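Local atomic coordinates of nucleoporin NUP116 (Candida glabrata, PDB entry 3NF5), a protein that is probably a structural constituent of the nuclear pore complex, represented here by the protein's C-terminal pore-targeting domain. Residues Q45-I49 and V70-P74; I99-Y105 and P143-C149. One frame throughout, in Å; residues are numbered along the deposited sequence.

Contact 1 (Q45-I49 and V70-P74)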
ATOM      1  N   GLN A  45       7.666   3.013  -6.161  1.00 22.72           N
ATOM      2  CA  GLN A  45       8.782   2.109  -5.912  1.00 23.36           C
ATOM      3  C   GLN A  45       8.383   0.805  -5.193  1.00 21.57           C
ATOM      4  O   GLN A  45       9.019  -0.211  -5.448  1.00 20.75           O
ATOM      5  CB  GLN A  45       9.872   2.783  -5.056  1.00 23.78           C
ATOM      6  CG  GLN A  45      10.784   3.762  -5.737  1.00 29.98           C
ATOM      7  CD  GLN A  45      12.116   3.814  -5.017  1.00 34.26           C
ATOM      8  OE1 GLN A  45      13.068   3.129  -5.418  1.00 40.48           O
ATOM      9  NE2 GLN A  45      12.153   4.513  -3.884  1.00 35.75           N
ATOM     10  N   TYR A  46       7.367   0.835  -4.296  1.00 18.36           N
ATOM     11  CA  TYR A  46       7.152  -0.258  -3.323  1.00 17.69           C
ATOM     12  C   TYR A  46       5.784  -0.945  -3.287  1.00 17.04           C
ATOM     13  O   TYR A  46       5.724  -2.107  -2.919  1.00 18.71           O
ATOM     14  CB  TYR A  46       7.490   0.197  -1.929  1.00 19.70           C
ATOM     15  CG  TYR A  46       8.955   0.650  -1.757  1.00 22.13           C
ATOM     16  CD1 TYR A  46      10.013  -0.169  -2.156  1.00 23.73           C
ATOM     17  CD2 TYR A  46       9.257   1.898  -1.215  1.00 23.48           C
ATOM     18  CE1 TYR A  46      11.396   0.294  -2.021  1.00 25.92           C
ATOM     19  CE2 TYR A  46      10.616   2.367  -1.110  1.00 26.08           C
ATOM     20  CZ  TYR A  46      11.660   1.554  -1.507  1.00 28.39           C
ATOM     21  OH  TYR A  46      13.001   2.009  -1.331  1.00 33.42           O
ATOM     22  N   GLY A  47       4.699  -0.262  -3.652  1.00 15.90           N
ATOM     23  CA  GLY A  47       3.390  -0.949  -3.629  1.00 14.21           C
ATOM     24  C   GLY A  47       2.259   0.039  -3.701  1.00 13.75           C
ATOM     25  O   GLY A  47       2.470   1.253  -3.768  1.00 13.14           O
ATOM     26  N   LYS A  48       1.045  -0.496  -3.661  1.00 14.01           N
ATOM     27  CA  LYS A  48      -0.149   0.337  -3.637  1.00 14.59           C
ATOM     28  C   LYS A  48      -1.310  -0.370  -2.946  1.00 14.15           C
ATOM     29  O   LYS A  48      -1.369  -1.594  -2.856  1.00 14.17           O
ATOM     30  CB  LYS A  48      -0.602   0.738  -5.024  1.00 14.13           C
ATOM     31  CG  LYS A  48      -0.930  -0.373  -6.029  1.00 17.36           C
ATOM     32  CD  LYS A  48      -1.402   0.172  -7.382  1.00 17.63           C
ATOM     33  CE  LYS A  48      -1.537  -0.930  -8.452  1.00 20.18           C
ATOM     34  NZ  LYS A  48      -2.174  -0.333  -9.664  1.00 16.55           N
ATOM     35  N   ILE A  49      -2.249   0.450  -2.502  1.00 14.28           N
ATOM     36  CA  ILE A  49      -3.532  -0.072  -2.028  1.00 13.12           C
ATOM     37  C   ILE A  49      -4.704   0.568  -2.803  1.00 13.05           C
ATOM     38  O   ILE A  49      -4.720   1.782  -3.078  1.00 13.07           O
ATOM     39  CB  ILE A  49      -3.656   0.116  -0.498  1.00 12.11           C
ATOM     40  CG1 ILE A  49      -4.956  -0.557  -0.003  1.00  9.78           C
ATOM     41  CG2 ILE A  49      -3.516   1.532  -0.129  1.00 13.12           C
ATOM     42  CD1 ILE A  49      -5.043  -0.695   1.511  1.00 11.68           C
ATOM     43  N   VAL A  70      -0.763   5.406   5.375  1.00 15.23           N
ATOM     44  CA  VAL A  70      -0.462   4.375   4.394  1.00 14.87           C
ATOM     45  C   VAL A  70       0.999   4.554   4.020  1.00 16.12           C
ATOM     46  O   VAL A  70       1.377   5.617   3.490  1.00 16.09           O
ATOM     47  CB  VAL A  70      -1.325   4.466   3.112  1.00 14.47           C
ATOM     48  CG1 VAL A  70      -0.938   3.315   2.162  1.00 14.56           C
ATOM     49  CG2 VAL A  70      -2.839   4.415   3.433  1.00 15.23           C
ATOM     50  N   VAL A  71       1.782   3.525   4.300  1.00 16.18           N
ATOM     51  CA  VAL A  71       3.261   3.503   4.092  1.00 17.16           C
ATOM     52  C   VAL A  71       3.645   2.202   3.363  1.00 14.82           C
ATOM     53  O   VAL A  71       3.212   1.125   3.720  1.00 14.44           O
ATOM     54  CB  VAL A  71       4.032   3.647   5.458  1.00 17.75           C
ATOM     55  CG1 VAL A  71       5.569   3.399   5.304  1.00 20.42           C
ATOM     56  CG2 VAL A  71       3.799   5.022   6.114  1.00 17.70           C
ATOM     57  N   PHE A  72       4.383   2.326   2.285  1.00 16.89           N
ATOM     58  CA  PHE A  72       4.977   1.182   1.562  1.00 16.07           C
ATOM     59  C   PHE A  72       6.488   1.364   1.630  1.00 19.69           C
ATOM     60  O   PHE A  72       6.980   2.441   1.356  1.00 20.63           O
ATOM     61  CB  PHE A  72       4.529   1.216   0.115  1.00 18.02           C
ATOM     62  CG  PHE A  72       3.086   0.934  -0.059  1.00 17.11           C
ATOM     63  CD1 PHE A  72       2.629  -0.370  -0.029  1.00 19.86           C
ATOM     64  CD2 PHE A  72       2.166   1.989  -0.176  1.00 21.20           C
ATOM     65  CE1 PHE A  72       1.281  -0.623  -0.178  1.00 19.33           C
ATOM     66  CE2 PHE A  72       0.824   1.719  -0.330  1.00 17.21           C
ATOM     67  CZ  PHE A  72       0.396   0.456  -0.308  1.00 14.37           C
ATOM     68  N   GLN A  73       7.189   0.347   2.116  1.00 22.65           N
ATOM     69  CA  GLN A  73       8.647   0.269   2.203  1.00 22.80           C
ATOM     70  C   GLN A  73       9.072  -0.983   1.450  1.00 22.70           C
ATOM     71  O   GLN A  73       8.213  -1.741   1.011  1.00 21.00           O
ATOM     72  CB  GLN A  73       9.011   0.064   3.668  1.00 25.70           C
ATOM     73  CG  GLN A  73       8.682   1.193   4.605  1.00 28.14           C
ATOM     74  CD  GLN A  73       9.329   0.927   5.954  1.00 36.94           C
ATOM     75  OE1 GLN A  73       8.936   0.005   6.694  1.00 39.44           O
ATOM     76  NE2 GLN A  73      10.379   1.681   6.246  1.00 40.81           N
ATOM     77  N   PRO A  74      10.383  -1.250   1.362  1.00 22.89           N
ATOM     78  CA  PRO A  74      10.805  -2.544   0.806  1.00 21.76           C
ATOM     79  C   PRO A  74      10.173  -3.753   1.461  1.00 21.65           C
ATOM     80  O   PRO A  74      10.380  -3.993   2.665  1.00 21.03           O
ATOM     81  CB  PRO A  74      12.354  -2.539   1.041  1.00 23.44           C
ATOM     82  CG  PRO A  74      12.728  -1.063   1.105  1.00 22.69           C
ATOM     83  CD  PRO A  74      11.545  -0.396   1.771  1.00 23.18           C
TER
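The ring of F72 lies with one face against the backbone of G47 and K48: CA of G47 sits over that face, 4.2 Å from the centroid in a CH-pi contact, while CZ of F72 comes within 3.2 Å of C of K48. A beta carbon on G47 would clash with CD1 of F72, and the backbone angles here call for glycine in any case. One residue earlier, Y46 has CD of P74 over its ring face, 3.9 Å from the centroid in a second CH-pi contact, and CB of Y46 is 3.7 Å from CB of F72. Y46 and G47 together face N43 as a classic beta bulge in the hairpin of strands 40-43 and 47-51. The contact packs the two-stranded sheet 70-73/76-79 against the large antiparallel sheet, the short segments 47-49 and 70-73 running roughly antiparallel, their N-to-C directions 156° apart. At the far end, CG2 of I49 meets CG1 of V70 at 3.9 Å and CZ of F72 at 4.1 Å. K48 points away from this interface, its NZ in a salt bridge with E50.

Contact 2 (I99-Y105 and P143-C149)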
ATOM      1  N   ILE A  99      -4.235  -5.082  -2.321  1.00 12.27           N
ATOM      2  CA  ILE A  99      -2.862  -4.577  -2.076  1.00 13.60           C
ATOM      3  C   ILE A  99      -1.835  -5.230  -3.014  1.00 13.76           C
ATOM      4  O   ILE A  99      -1.855  -6.450  -3.234  1.00 14.82           O
ATOM      5  CB  ILE A  99      -2.529  -4.783  -0.602  1.00 11.91           C
ATOM      6  CG1 ILE A  99      -3.576  -4.016   0.261  1.00 12.22           C
ATOM      7  CG2 ILE A  99      -1.029  -4.278  -0.324  1.00 15.14           C
ATOM      8  CD1 ILE A  99      -3.496  -4.136   1.733  1.00 17.51           C
ATOM      9  N   SER A 100      -0.988  -4.416  -3.636  1.00 14.94           N
ATOM     10  CA  SER A 100       0.092  -4.925  -4.479  1.00 14.43           C
ATOM     11  C   SER A 100       1.445  -4.472  -3.850  1.00 15.37           C
ATOM     12  O   SER A 100       1.579  -3.329  -3.493  1.00 15.77           O
ATOM     13  CB  SER A 100      -0.016  -4.388  -5.916  1.00 14.57           C
ATOM     14  OG  SER A 100      -1.293  -4.667  -6.530  1.00 18.17           O
ATOM     15  N   CYS A 101       2.373  -5.404  -3.693  1.00 16.37           N
ATOM     16  CA  CYS A 101       3.755  -5.156  -3.172  1.00 18.77           C
ATOM     17  C   CYS A 101       4.783  -5.549  -4.261  1.00 18.20           C
ATOM     18  O   CYS A 101       4.666  -6.613  -4.902  1.00 15.78           O
ATOM     19  CB  CYS A 101       3.976  -5.978  -1.945  1.00 19.49           C
ATOM     20  SG  CYS A 101       2.929  -5.596  -0.566  1.00 30.27           S
ATOM     21  N   TYR A 102       5.735  -4.648  -4.528  1.00 17.79           N
ATOM     22  CA  TYR A 102       6.636  -4.792  -5.676  1.00 18.55           C
ATOM     23  C   TYR A 102       7.982  -5.298  -5.186  1.00 19.26           C
ATOM     24  O   TYR A 102       8.341  -5.058  -4.061  1.00 19.07           O
ATOM     25  CB  TYR A 102       6.812  -3.415  -6.360  1.00 18.61           C
ATOM     26  CG  TYR A 102       5.531  -2.715  -6.740  1.00 17.31           C
ATOM     27  CD1 TYR A 102       4.447  -3.416  -7.257  1.00 23.72           C
ATOM     28  CD2 TYR A 102       5.454  -1.340  -6.696  1.00 19.15           C
ATOM     29  CE1 TYR A 102       3.298  -2.744  -7.666  1.00 20.78           C
ATOM     30  CE2 TYR A 102       4.320  -0.629  -7.113  1.00 22.90           C
ATOM     31  CZ  TYR A 102       3.243  -1.332  -7.564  1.00 22.76           C
ATOM     32  OH  TYR A 102       2.150  -0.621  -7.966  1.00 24.54           O
ATOM     33  N   ASN A 103       8.702  -6.018  -6.046  1.00 21.90           N
ATOM     34  CA  ASN A 103      10.050  -6.535  -5.735  1.00 22.60           C
ATOM     35  C   ASN A 103      10.135  -7.321  -4.454  1.00 22.57           C
ATOM     36  O   ASN A 103      11.101  -7.184  -3.665  1.00 22.29           O
ATOM     37  CB  ASN A 103      11.072  -5.381  -5.803  1.00 24.58           C
ATOM     38  CG  ASN A 103      11.025  -4.720  -7.152  1.00 25.98           C
ATOM     39  OD1 ASN A 103      11.036  -5.424  -8.146  1.00 35.04           O
ATOM     40  ND2 ASN A 103      10.837  -3.425  -7.208  1.00 29.22           N
ATOM     41  N   CYS A 104       9.137  -8.198  -4.273  1.00 21.05           N
ATOM     42  CA  CYS A 104       9.152  -9.169  -3.230  1.00 20.71           C
ATOM     43  C   CYS A 104       9.834 -10.411  -3.763  1.00 21.76           C
ATOM     44  O   CYS A 104       9.360 -11.032  -4.698  1.00 20.02           O
ATOM     45  CB  CYS A 104       7.731  -9.492  -2.777  1.00 21.21           C
ATOM     46  SG  CYS A 104       6.971  -8.075  -1.951  1.00 21.23           S
ATOM     47  N   TYR A 105      10.961 -10.772  -3.146  1.00 22.94           N
ATOM     48  CA  TYR A 105      11.761 -11.960  -3.578  1.00 24.00           C
ATOM     49  C   TYR A 105      12.310 -12.583  -2.325  1.00 24.77           C
ATOM     50  O   TYR A 105      12.660 -11.839  -1.417  1.00 24.87           O
ATOM     51  CB  TYR A 105      12.937 -11.514  -4.418  1.00 23.65           C
ATOM     52  CG  TYR A 105      12.640 -10.931  -5.767  1.00 24.12           C
ATOM     53  CD1 TYR A 105      12.226 -11.735  -6.808  1.00 21.73           C
ATOM     54  CD2 TYR A 105      12.810  -9.562  -6.011  1.00 24.36           C
ATOM     55  CE1 TYR A 105      11.975 -11.187  -8.068  1.00 25.74           C
ATOM     56  CE2 TYR A 105      12.554  -9.013  -7.243  1.00 24.70           C
ATOM     57  CZ  TYR A 105      12.138  -9.816  -8.275  1.00 26.10           C
ATOM     58  OH  TYR A 105      11.903  -9.249  -9.513  1.00 25.64           O
ATOM     59  N   PRO A 143       7.133 -14.528  -9.723  1.00 26.86           N
ATOM     60  CA  PRO A 143       8.555 -14.695  -9.403  1.00 27.85           C
ATOM     61  C   PRO A 143       9.508 -13.870 -10.278  1.00 28.99           C
ATOM     62  O   PRO A 143      10.659 -13.583  -9.870  1.00 29.23           O
ATOM     63  CB  PRO A 143       8.798 -16.189  -9.655  1.00 28.79           C
ATOM     64  CG  PRO A 143       7.529 -16.801  -9.888  1.00 26.64           C
ATOM     65  CD  PRO A 143       6.507 -15.791 -10.135  1.00 27.01           C
ATOM     66  N   ALA A 144       9.063 -13.545 -11.481  1.00 28.55           N
ATOM     67  CA  ALA A 144       9.872 -12.763 -12.390  1.00 29.57           C
ATOM     68  C   ALA A 144       9.931 -11.273 -12.050  1.00 29.85           C
ATOM     69  O   ALA A 144      10.999 -10.663 -12.118  1.00 30.75           O
ATOM     70  CB  ALA A 144       9.383 -12.956 -13.794  1.00 30.50           C
ATOM     71  N   SER A 145       8.789 -10.669 -11.690  1.00 29.13           N
ATOM     72  CA  SER A 145       8.749  -9.230 -11.352  1.00 27.57           C
ATOM     73  C   SER A 145       8.861  -9.019  -9.856  1.00 25.40           C
ATOM     74  O   SER A 145       9.222  -7.926  -9.420  1.00 25.62           O
ATOM     75  CB  SER A 145       7.436  -8.592 -11.807  1.00 28.15           C
ATOM     76  OG  SER A 145       6.358  -9.300 -11.250  1.00 29.80           O
ATOM     77  N   GLY A 146       8.538 -10.051  -9.069  1.00 21.90           N
ATOM     78  CA  GLY A 146       8.395  -9.891  -7.611  1.00 20.68           C
ATOM     79  C   GLY A 146       7.105  -9.197  -7.153  1.00 18.48           C
ATOM     80  O   GLY A 146       6.993  -8.766  -6.023  1.00 18.60           O
ATOM     81  N   THR A 147       6.118  -9.103  -8.019  1.00 17.67           N
ATOM     82  CA  THR A 147       4.822  -8.520  -7.622  1.00 17.29           C
ATOM     83  C   THR A 147       3.945  -9.539  -6.892  1.00 15.59           C
ATOM     84  O   THR A 147       3.717 -10.657  -7.367  1.00 16.99           O
ATOM     85  CB  THR A 147       4.109  -7.891  -8.825  1.00 17.60           C
ATOM     86  OG1 THR A 147       4.924  -6.840  -9.330  1.00 19.53           O
ATOM     87  CG2 THR A 147       2.707  -7.289  -8.377  1.00 17.67           C
ATOM     88  N   TYR A 148       3.475  -9.160  -5.724  1.00 16.30           N
ATOM     89  CA  TYR A 148       2.613  -9.962  -4.881  1.00 16.07           C
ATOM     90  C   TYR A 148       1.331  -9.172  -4.753  1.00 15.83           C
ATOM     91  O   TYR A 148       1.369  -8.013  -4.436  1.00 14.78           O
ATOM     92  CB  TYR A 148       3.232 -10.160  -3.539  1.00 15.39           C
ATOM     93  CG  TYR A 148       2.381 -10.571  -2.353  1.00 17.31           C
ATOM     94  CD1 TYR A 148       1.499 -11.649  -2.397  1.00 19.18           C
ATOM     95  CD2 TYR A 148       2.494  -9.908  -1.183  1.00 15.94           C
ATOM     96  CE1 TYR A 148       0.765 -12.022  -1.272  1.00 19.77           C
ATOM     97  CE2 TYR A 148       1.799 -10.277  -0.087  1.00 19.16           C
ATOM     98  CZ  TYR A 148       0.889 -11.295  -0.161  1.00 17.26           C
ATOM     99  OH  TYR A 148       0.192 -11.610   0.958  1.00 23.43           O
ATOM    100  N   CYS A 149       0.230  -9.812  -5.090  1.00 16.22           N
ATOM    101  CA  CYS A 149      -1.079  -9.185  -4.994  0.50 16.25           C
ATOM    102  C   CYS A 149      -1.995 -10.007  -4.125  1.00 16.26           C
ATOM    103  O   CYS A 149      -2.069 -11.241  -4.265  1.00 15.69           O
ATOM    104  CB  CYS A 149      -1.736  -9.067  -6.352  0.50 16.63           C
ATOM    105  SG  CYS A 149      -0.926  -7.980  -7.494  0.50 17.00           S
TER
HETATM  106  O   HOH W   1       7.411  -6.045  -8.901  1.00 24.30           O
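Backbone hydrogen bonds define the strand pairing. C101 and Y148 form an antiparallel hydrogen-bonded pair, with C101 N to Y148 O and Y148 N to C101 O both 2.9 Å; S100 and C149 follow as a non-hydrogen-bonded pair. Beyond the strands, C104 N donates to G146 O at 2.8 Å, tying the two turns together. CA-H...O contacts supplement the pairing, among them T147 CA to C101 O at 3.3 Å. At the turn, S145 OG accepts from T147 N at 3.2 Å in an ST turn, and G146 and T147 form a G1 beta bulge opposite D142. One water links N103 N (3.1 Å), S145 O (2.7 Å) and T147 OG1 (2.6 Å). Among apolar contacts, CA of G146 lies over the face of Y105, 4.1 Å from the ring centroid; a side chain there would clash with Y105, N103 and C104. The paired strands lie between strands 47-51 and 137-142 in the antiparallel sheet, and helix 122-132 packs against C104, Y105 and Y148.

Contacts 1 and 2 share the large antiparallel sheet, in which strands 47-51 and 97-101 are neighbours: K48 N lies 2.9 Å from S100 O and Y46 O 3.0 Å from Y102 N, both probable hydrogen bonds. Contact 1 is near the middle of the chain, its centre about 4 Å from the chain centre, whereas that of contact 2 is about 12 Å out; each nevertheless combines buried and exposed residues. Their chemistry follows from direction. Contact 1 works across the sheet face, through aromatic and aliphatic packing onto a separate two-stranded sheet. Contact 2 works within the sheet, through main-chain hydrogen bonds extended by turns and water. In both, a bulge glycine lies against an aromatic ring.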